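Protein angel homolog 2 (Homo sapiens, PDB 6RW0) acts as a 2',3'-cyclic phosphatase of the CCR4 family of deadenylases and probably binds the 3' untranslated regions of mRNAs. Local coordinates at residues Leu150-Pro155 with Ser218-Gln223; Ala192-Leu197 with Ala211-Glu216; Pro230-Gly235 with Ala423-Glu428. All blocks are in the same frame, centred on the assembly; numbering follows the deposited sequence.

Contact 1. Residues Leu150-Pro155 with Ser218-Gln223; sequences LLSVNP and SSVAHQ. With K (potassium ion), chain C.
The flat amide of N154 is met over one face by the CG2 methyl of V220, which stands 3.6 Å from N154 CG and almost evenly off its two ends, 3.8 Å from both N154 OD1 and N154 ND2. V220 CG1 lies over the same face, above the nitrogen end, also 3.8 Å from N154 ND2. In the plane of the same amide, at its nitrogen end, lies the hydroxyl of S152: N154 ND2 donates to S152 OG over 3.0 Å in a nearly straight bond (173°), and V174 O of the next strand accepts from the same nitrogen. With CG anti to the carbonyl carbon (chi1 -51°), N154 carries its amide toward V220 and leaves ND2 beside S152 OG of its own strand, where the bond forms. This is a surface contact between strand 148-157 and the end region of helix 203-220, in the Exo_endo_phos domain of the DNase I-like clan; the strand carries a classic beta bulge, L151 and S152 both facing L176. With an alanine in place of the asparagine, S152 OG and V174 O would probably lose their donor and V220 CG2 the amide face it rests on. On a side of the helix end turned from N154, S219 binds a potassium ion through its O (2.7 Å from the ion) and its OG. A water on the potassium also meets H222 ND1 at 2.8 Å, in the plane of the imidazole at its edge.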
loop_
_atom_site.group_PDB
_atom_site.type_symbol
_atom_site.label_atom_id
_atom_site.label_comp_id
_atom_site.label_asym_id
_atom_site.label_seq_id
_atom_site.Cartn_x
_atom_site.Cartn_y
_atom_site.Cartn_z
ATOM N N LEU A 150 -3.473 -20.596 -4.310
ATOM C CA LEU A 150 -2.200 -19.954 -4.026
ATOM C C LEU A 150 -1.083 -20.679 -4.763
ATOM O O LEU A 150 -0.888 -21.883 -4.573
ATOM C CB LEU A 150 -1.961 -20.021 -2.526
ATOM C CG LEU A 150 -0.691 -19.388 -1.978
ATOM C CD1 LEU A 150 -0.574 -17.933 -2.367
ATOM C CD2 LEU A 150 -0.725 -19.581 -0.471
ATOM N N LEU A 151 -0.331 -19.938 -5.575
ATOM C CA LEU A 151 0.819 -20.515 -6.258
ATOM C C LEU A 151 2.125 -20.281 -5.502
ATOM O O LEU A 151 2.976 -21.176 -5.453
ATOM C CB LEU A 151 0.939 -19.952 -7.675
ATOM C CG LEU A 151 -0.279 -20.212 -8.565
ATOM C CD1 LEU A 151 -0.046 -19.645 -9.952
ATOM C CD2 LEU A 151 -0.568 -21.693 -8.640
ATOM N N SER A 152 2.316 -19.092 -4.935
ATOM C CA SER A 152 3.536 -18.826 -4.190
ATOM C C SER A 152 3.345 -17.655 -3.239
ATOM O O SER A 152 2.517 -16.766 -3.465
ATOM C CB SER A 152 4.724 -18.547 -5.119
ATOM O OG SER A 152 4.519 -17.380 -5.882
ATOM N N VAL A 153 4.144 -17.681 -2.174
ATOM C CA VAL A 153 4.191 -16.641 -1.155
ATOM C C VAL A 153 5.614 -16.110 -1.123
ATOM O O VAL A 153 6.566 -16.881 -0.946
ATOM C CB VAL A 153 3.793 -17.203 0.221
ATOM C CG1 VAL A 153 3.803 -16.078 1.265
ATOM C CG2 VAL A 153 2.446 -17.896 0.146
ATOM N N ASN A 154 5.761 -14.794 -1.263
ATOM C CA ASN A 154 7.058 -14.171 -1.517
ATOM C C ASN A 154 7.216 -12.963 -0.610
ATOM O O ASN A 154 6.891 -11.829 -0.994
ATOM C CB ASN A 154 7.168 -13.822 -2.995
ATOM C CG ASN A 154 6.828 -15.012 -3.883
ATOM O OD1 ASN A 154 7.682 -15.840 -4.158
ATOM N ND2 ASN A 154 5.573 -15.112 -4.301
ATOM N N PRO A 155 7.708 -13.167 0.606
ATOM C CA PRO A 155 7.929 -12.038 1.513
ATOM C C PRO A 155 9.118 -11.205 1.073
ATOM O O PRO A 155 10.050 -11.693 0.433
ATOM C CB PRO A 155 8.208 -12.720 2.858
ATOM C CG PRO A 155 8.890 -14.043 2.468
ATOM C CD PRO A 155 8.135 -14.455 1.202
ATOM N N SER A 218 8.816 -8.091 -10.215
ATOM C CA SER A 218 9.336 -8.432 -11.533
ATOM C C SER A 218 9.706 -9.903 -11.628
ATOM O O SER A 218 9.562 -10.513 -12.696
ATOM C CB SER A 218 10.552 -7.579 -11.849
ATOM O OG SER A 218 11.167 -8.050 -13.026
ATOM N N SER A 219 10.180 -10.496 -10.541
ATOM C CA SER A 219 10.523 -11.908 -10.582
ATOM C C SER A 219 9.284 -12.790 -10.484
ATOM O O SER A 219 9.173 -13.794 -11.205
ATOM C CB SER A 219 11.502 -12.221 -9.460
ATOM O OG SER A 219 11.970 -13.541 -9.606
ATOM N N VAL A 220 8.352 -12.443 -9.598
ATOM C CA VAL A 220 7.193 -13.299 -9.361
ATOM C C VAL A 220 6.212 -13.244 -10.524
ATOM O O VAL A 220 5.627 -14.267 -10.898
ATOM C CB VAL A 220 6.534 -12.896 -8.031
ATOM C CG1 VAL A 220 5.222 -13.642 -7.833
ATOM C CG2 VAL A 220 7.478 -13.136 -6.872
ATOM N N ALA A 221 5.988 -12.051 -11.097
ATOM C CA ALA A 221 4.992 -11.867 -12.154
ATOM C C ALA A 221 5.501 -12.254 -13.539
ATOM O O ALA A 221 4.713 -12.295 -14.491
ATOM C CB ALA A 221 4.507 -10.414 -12.194
ATOM N N HIS A 222 6.783 -12.545 -13.680
ATOM C CA HIS A 222 7.321 -12.954 -14.969
ATOM C C HIS A 222 6.683 -14.253 -15.447
ATOM O O HIS A 222 6.550 -15.218 -14.689
ATOM C CB HIS A 222 8.833 -13.117 -14.808
ATOM C CG HIS A 222 9.531 -13.662 -16.015
ATOM N ND1 HIS A 222 10.009 -14.951 -16.069
ATOM C CD2 HIS A 222 9.866 -13.081 -17.189
ATOM C CE1 HIS A 222 10.590 -15.153 -17.240
ATOM N NE2 HIS A 222 10.520 -14.032 -17.935
ATOM N N GLN A 223 6.310 -14.267 -16.726
ATOM C CA GLN A 223 5.667 -15.398 -17.374
ATOM C C GLN A 223 6.596 -16.024 -18.406
ATOM O O GLN A 223 7.553 -15.404 -18.873
ATOM C CB GLN A 223 4.395 -14.956 -18.102
ATOM C CG GLN A 223 3.301 -14.447 -17.181
ATOM C CD GLN A 223 2.092 -13.952 -17.947
ATOM O OE1 GLN A 223 2.210 -13.217 -18.928
ATOM N NE2 GLN A 223 0.921 -14.368 -17.508
HETATM K K K C . 11.360 -15.086 -12.065
HETATM O O HOH W 1 10.205 -16.722 -13.889
#

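Contact 2. Residues Ala192-Leu197 with Ala211-Glu216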
loop_
_atom_site.group_PDB
_atom_site.type_symbol
_atom_site.label_atom_id
_atom_site.label_comp_id
_atom_site.label_asym_id
_atom_site.label_seq_id
_atom_site.Cartn_x
_atom_site.Cartn_y
_atom_site.Cartn_z
ATOM N N ALA A 192 0.609 -7.587 -4.645
ATOM C CA ALA A 192 1.679 -7.088 -3.803
ATOM C C ALA A 192 1.113 -6.110 -2.790
ATOM O O ALA A 192 0.115 -5.430 -3.052
ATOM C CB ALA A 192 2.748 -6.405 -4.640
ATOM N N ASN A 193 1.750 -6.060 -1.618
ATOM C CA ASN A 193 1.332 -5.203 -0.519
ATOM C C ASN A 193 2.573 -4.749 0.232
ATOM O O ASN A 193 3.515 -5.528 0.417
ATOM C CB ASN A 193 0.393 -6.018 0.380
ATOM C CG ASN A 193 -0.192 -5.221 1.538
ATOM O OD1 ASN A 193 -0.202 -3.996 1.535
ATOM N ND2 ASN A 193 -0.721 -5.935 2.525
ATOM N N THR A 194 2.581 -3.487 0.655
ATOM C CA THR A 194 3.691 -2.985 1.448
ATOM C C THR A 194 3.230 -1.832 2.318
ATOM O O THR A 194 2.139 -1.281 2.144
ATOM C CB THR A 194 4.870 -2.567 0.554
ATOM O OG1 THR A 194 6.045 -2.365 1.350
ATOM C CG2 THR A 194 4.596 -1.256 -0.186
ATOM N N HIS A 195 4.109 -1.460 3.242
ATOM C CA HIS A 195 3.960 -0.272 4.080
ATOM C C HIS A 195 5.369 0.315 4.148
ATOM O O HIS A 195 6.242 -0.227 4.833
ATOM C CB HIS A 195 3.404 -0.643 5.445
ATOM C CG HIS A 195 3.030 0.533 6.285
ATOM N ND1 HIS A 195 2.491 0.397 7.546
ATOM C CD2 HIS A 195 3.123 1.862 6.052
ATOM C CE1 HIS A 195 2.275 1.597 8.057
ATOM N NE2 HIS A 195 2.632 2.506 7.166
ATOM N N LEU A 196 5.605 1.385 3.392
ATOM C CA LEU A 196 6.934 1.978 3.324
ATOM C C LEU A 196 7.227 2.834 4.554
ATOM O O LEU A 196 6.324 3.299 5.258
ATOM C CB LEU A 196 7.091 2.846 2.073
ATOM C CG LEU A 196 6.911 2.157 0.718
ATOM C CD1 LEU A 196 7.282 3.121 -0.406
ATOM C CD2 LEU A 196 7.732 0.875 0.627
ATOM N N LEU A 197 8.519 3.041 4.804
ATOM C CA LEU A 197 8.999 3.891 5.888
ATOM C C LEU A 197 8.242 5.210 5.964
ATOM O O LEU A 197 8.083 5.905 4.960
ATOM C CB LEU A 197 10.475 4.196 5.616
ATOM C CG LEU A 197 11.168 5.104 6.621
ATOM C CD1 LEU A 197 11.182 4.414 7.976
ATOM C CD2 LEU A 197 12.562 5.426 6.171
ATOM N N ALA A 211 12.023 0.025 -4.704
ATOM C CA ALA A 211 12.752 -0.747 -5.709
ATOM C C ALA A 211 12.813 -2.222 -5.328
ATOM O O ALA A 211 12.720 -3.101 -6.193
ATOM C CB ALA A 211 14.161 -0.179 -5.875
ATOM N N MET A 212 12.983 -2.515 -4.037
ATOM C CA MET A 212 13.022 -3.903 -3.588
ATOM C C MET A 212 11.681 -4.590 -3.815
ATOM O O MET A 212 11.641 -5.746 -4.248
ATOM C CB MET A 212 13.433 -3.949 -2.118
ATOM C CG MET A 212 14.880 -3.554 -1.909
ATOM S SD MET A 212 15.313 -3.195 -0.192
ATOM C CE MET A 212 15.570 -4.778 0.386
ATOM N N LEU A 213 10.573 -3.904 -3.531
ATOM C CA LEU A 213 9.263 -4.483 -3.824
ATOM C C LEU A 213 9.083 -4.692 -5.324
ATOM O O LEU A 213 8.627 -5.753 -5.773
ATOM C CB LEU A 213 8.150 -3.586 -3.291
ATOM C CG LEU A 213 6.744 -4.178 -3.409
ATOM C CD1 LEU A 213 6.591 -5.379 -2.491
ATOM C CD2 LEU A 213 5.712 -3.116 -3.102
ATOM N N LEU A 214 9.435 -3.682 -6.123
ATOM C CA LEU A 214 9.293 -3.802 -7.572
ATOM C C LEU A 214 10.145 -4.937 -8.128
ATOM O O LEU A 214 9.716 -5.647 -9.051
ATOM C CB LEU A 214 9.637 -2.480 -8.258
ATOM C CG LEU A 214 8.686 -1.320 -7.981
ATOM C CD1 LEU A 214 9.222 -0.054 -8.634
ATOM C CD2 LEU A 214 7.258 -1.591 -8.449
ATOM N N ALA A 215 11.354 -5.134 -7.594
ATOM C CA ALA A 215 12.182 -6.248 -8.050
ATOM C C ALA A 215 11.535 -7.588 -7.724
ATOM O O ALA A 215 11.562 -8.508 -8.539
ATOM C CB ALA A 215 13.575 -6.161 -7.429
ATOM N N GLU A 216 10.944 -7.723 -6.533
ATOM C CA GLU A 216 10.266 -8.975 -6.218
ATOM C C GLU A 216 9.102 -9.206 -7.176
ATOM O O GLU A 216 8.913 -10.319 -7.683
ATOM C CB GLU A 216 9.790 -8.980 -4.767
ATOM C CG GLU A 216 9.250 -10.326 -4.333
ATOM C CD GLU A 216 10.330 -11.349 -4.090
ATOM O OE1 GLU A 216 11.512 -10.974 -3.910
ATOM O OE2 GLU A 216 9.997 -12.546 -4.068
#
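L213 meets T194 and the backbone of N193 where helix 203-220 lies over strand 189-195, the first strand of a beta-alpha-beta unit whose parallel second strand is 231-236. The apolar packing rests on one leucine. Its CD2 methyl comes 3.6 Å from T194 CG2 and 3.8 Å from T194 CB, the two side chains crossing at a slant, while its CD1 hangs over the strand, 4.2 Å from N193 O. A192, two residues before T194 and on the same side, stands a little farther off, its CB 4.5 Å from L213 CD1. No hydrogen bond joins the two segments; the polar groups here turn to other partners. T194 OG1 bonds to V171 O at the start of strand 171-179, the neighbour of strand 189-195 in the sheet. N193, whose side chain leaves the far face of the strand, is gripped at both ends of its amide by strand 100-107 of the other sheet, OD1 by Q104 NE2 and ND2 by L103 O. Within the helix, A215 N bonds to A211 O (2.8 Å) and E216 N to M212 O, which holds L213 in a regular turn above the sheet. With OG1 of T194 set opposite its own backbone nitrogen (chi1 -167°), CG2 takes the crowded position between N and the carbonyl carbon, and from there it touches L213 CD2.

Contact 3. Residues Pro230-Gly235 with Ala423-Glu428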
loop_
_atom_site.group_PDB
_atom_site.type_symbol
_atom_site.label_atom_id
_atom_site.label_comp_id
_atom_site.label_asym_id
_atom_site.label_seq_id
_atom_site.Cartn_x
_atom_site.Cartn_y
_atom_site.Cartn_z
ATOM N N PRO A 230 -0.966 -10.078 -14.845
ATOM C CA PRO A 230 -1.585 -8.895 -14.232
ATOM C C PRO A 230 -1.093 -8.697 -12.809
ATOM O O PRO A 230 -0.932 -9.659 -12.056
ATOM C CB PRO A 230 -3.084 -9.218 -14.262
ATOM C CG PRO A 230 -3.244 -10.154 -15.425
ATOM C CD PRO A 230 -1.973 -11.003 -15.395
ATOM N N ILE A 231 -0.868 -7.429 -12.451
ATOM C CA ILE A 231 -0.358 -7.021 -11.146
ATOM C C ILE A 231 -1.359 -6.084 -10.490
ATOM O O ILE A 231 -1.868 -5.158 -11.128
ATOM C CB ILE A 231 0.991 -6.292 -11.293
ATOM C CG1 ILE A 231 2.043 -7.266 -11.817
ATOM C CG2 ILE A 231 1.445 -5.662 -9.984
ATOM C CD1 ILE A 231 3.148 -6.592 -12.565
ATOM N N VAL A 232 -1.616 -6.318 -9.210
ATOM C CA VAL A 232 -2.275 -5.355 -8.339
ATOM C C VAL A 232 -1.317 -5.098 -7.187
ATOM O O VAL A 232 -0.931 -6.038 -6.483
ATOM C CB VAL A 232 -3.632 -5.867 -7.831
ATOM C CG1 VAL A 232 -4.274 -4.795 -6.960
ATOM C CG2 VAL A 232 -4.541 -6.211 -8.987
ATOM N N MET A 233 -0.900 -3.841 -7.026
ATOM C CA MET A 233 0.076 -3.439 -6.016
ATOM C C MET A 233 -0.588 -2.431 -5.089
ATOM O O MET A 233 -0.899 -1.308 -5.506
ATOM C CB MET A 233 1.343 -2.865 -6.649
ATOM C CG MET A 233 2.366 -2.398 -5.620
ATOM S SD MET A 233 3.915 -1.804 -6.327
ATOM C CE MET A 233 3.429 -0.205 -6.975
ATOM N N CYS A 234 -0.822 -2.850 -3.850
ATOM C CA CYS A 234 -1.507 -2.052 -2.849
ATOM C C CYS A 234 -0.547 -1.609 -1.762
ATOM O O CYS A 234 0.502 -2.218 -1.536
ATOM C CB CYS A 234 -2.576 -2.882 -2.142
ATOM S SG CYS A 234 -3.875 -3.499 -3.206
ATOM N N GLY A 235 -0.943 -0.585 -1.037
ATOM C CA GLY A 235 -0.292 -0.354 0.237
ATOM C C GLY A 235 -0.341 1.089 0.681
ATOM O O GLY A 235 -0.946 1.960 0.055
ATOM N N ALA A 423 -11.601 -1.584 -4.986
ATOM C CA ALA A 423 -11.741 -1.565 -6.429
ATOM C C ALA A 423 -12.310 -2.889 -6.902
ATOM O O ALA A 423 -12.046 -3.940 -6.309
ATOM C CB ALA A 423 -10.380 -1.373 -7.099
ATOM N N LYS A 424 -13.043 -2.839 -8.010
ATOM C CA LYS A 424 -13.456 -4.043 -8.719
ATOM C C LYS A 424 -12.789 -4.061 -10.087
ATOM O O LYS A 424 -12.885 -3.081 -10.838
ATOM C CB LYS A 424 -14.967 -4.145 -8.889
ATOM C CG LYS A 424 -15.361 -5.490 -9.501
ATOM C CD LYS A 424 -16.814 -5.860 -9.246
ATOM C CE LYS A 424 -17.431 -6.479 -10.490
ATOM N NZ LYS A 424 -18.671 -7.239 -10.197
ATOM N N PHE A 425 -12.147 -5.175 -10.391
ATOM C CA PHE A 425 -11.384 -5.350 -11.640
ATOM C C PHE A 425 -11.986 -6.453 -12.508
ATOM O O PHE A 425 -12.651 -7.319 -12.001
ATOM C CB PHE A 425 -9.939 -5.752 -11.341
ATOM C CG PHE A 425 -9.121 -4.696 -10.650
ATOM C CD1 PHE A 425 -8.717 -3.553 -11.306
ATOM C CD2 PHE A 425 -8.745 -4.862 -9.336
ATOM C CE1 PHE A 425 -7.972 -2.589 -10.655
ATOM C CE2 PHE A 425 -8.007 -3.895 -8.691
ATOM C CZ PHE A 425 -7.616 -2.767 -9.351
ATOM N N ARG A 426 -11.709 -6.374 -13.798
ATOM C CA ARG A 426 -12.097 -7.408 -14.767
ATOM C C ARG A 426 -10.839 -7.897 -15.487
ATOM O O ARG A 426 -10.114 -7.079 -15.994
ATOM C CB ARG A 426 -13.064 -6.861 -15.818
ATOM C CG ARG A 426 -13.317 -7.842 -16.950
ATOM C CD ARG A 426 -14.649 -7.609 -17.633
ATOM N NE ARG A 426 -15.747 -7.801 -16.723
ATOM C CZ ARG A 426 -16.936 -7.243 -16.870
ATOM N NH1 ARG A 426 -17.188 -6.516 -17.935
ATOM N NH2 ARG A 426 -17.870 -7.418 -15.966
ATOM N N LEU A 427 -10.605 -9.196 -15.522
ATOM C CA LEU A 427 -9.553 -9.767 -16.370
ATOM C C LEU A 427 -10.290 -10.355 -17.577
ATOM O O LEU A 427 -11.064 -11.259 -17.381
ATOM C CB LEU A 427 -8.810 -10.847 -15.596
ATOM C CG LEU A 427 -7.825 -11.655 -16.426
ATOM C CD1 LEU A 427 -6.769 -10.761 -17.029
ATOM C CD2 LEU A 427 -7.207 -12.751 -15.590
ATOM N N GLU A 428 -10.089 -9.788 -18.749
ATOM C CA GLU A 428 -10.688 -10.312 -19.969
ATOM C C GLU A 428 -9.945 -11.569 -20.403
ATOM O O GLU A 428 -8.712 -11.608 -20.394
ATOM C CB GLU A 428 -10.596 -9.279 -21.089
ATOM C CG GLU A 428 -11.267 -7.962 -20.783
ATOM C CD GLU A 428 -12.763 -7.997 -21.000
ATOM O OE1 GLU A 428 -13.314 -9.093 -21.252
ATOM O OE2 GLU A 428 -13.385 -6.918 -20.925
#
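F425 overlaps V232 at the corner of its ring: CE2 of the phenylalanine lies 4.2 Å from V232 CG2, and the methyl approaches the ring obliquely. The second pair comes closer. P230 CG packs against L427 CD1 at 3.9 Å, with the two side chains crossing at about a right angle and L427 CD1 meeting the pyrrolidine ring at CG. Neither pair involves a polar atom, and no hydrogen bond spans the segments. The backbones stand well apart, with P230 CA 8.3 Å from L427 CA and V232 CA 9.7 Å from F425 CA. This is the separation of two layers packed face to face, as in the beta sandwich of the DNase I-like fold, and side chains alone bridge it. P230 and V232 on one side, F425 and L427 on the other, point across the gap. F425 reaches over with CG anti to its carbonyl carbon (chi1 -66°), whereas L427 extends its branch directly opposite its backbone nitrogen (chi1 172°). R426, between them, faces the other way and forms a salt bridge with D51 on strand 49-58. The F425 ring also meets the ring of Y368, their planes about 50° apart, and L389 touches both P230 and V232. Strand 231-236 runs between strands 189-195 and 359-369, with helix 203-220 on its other face, where L213 and L214 touch M233; strand 421-428 lies in the opposing sheet between strands 390-395 and 49-58.

How the contacts relate
Contacts 2 and 3 are buried and essentially apolar, whereas contact 1 lies at the surface, where a valine's methyls meet an amide, near a helix end that also binds a potassium ion. Contacts 1 and 2 share helix 203-220 and the sheet beneath it, and they touch where N154 CB comes 3.3 Å from E216 OE2. Contact 3 uses the other face of that sheet, joining it to the second sheet of the sandwich. Its strand 231-236 is hydrogen-bonded to the strand of contact 2, A192 N to V232 O and A192 O to C234 N, each 2.9 Å. A221 of contact 1 packs on I231 of contact 3, linking the helix's end region to that strand.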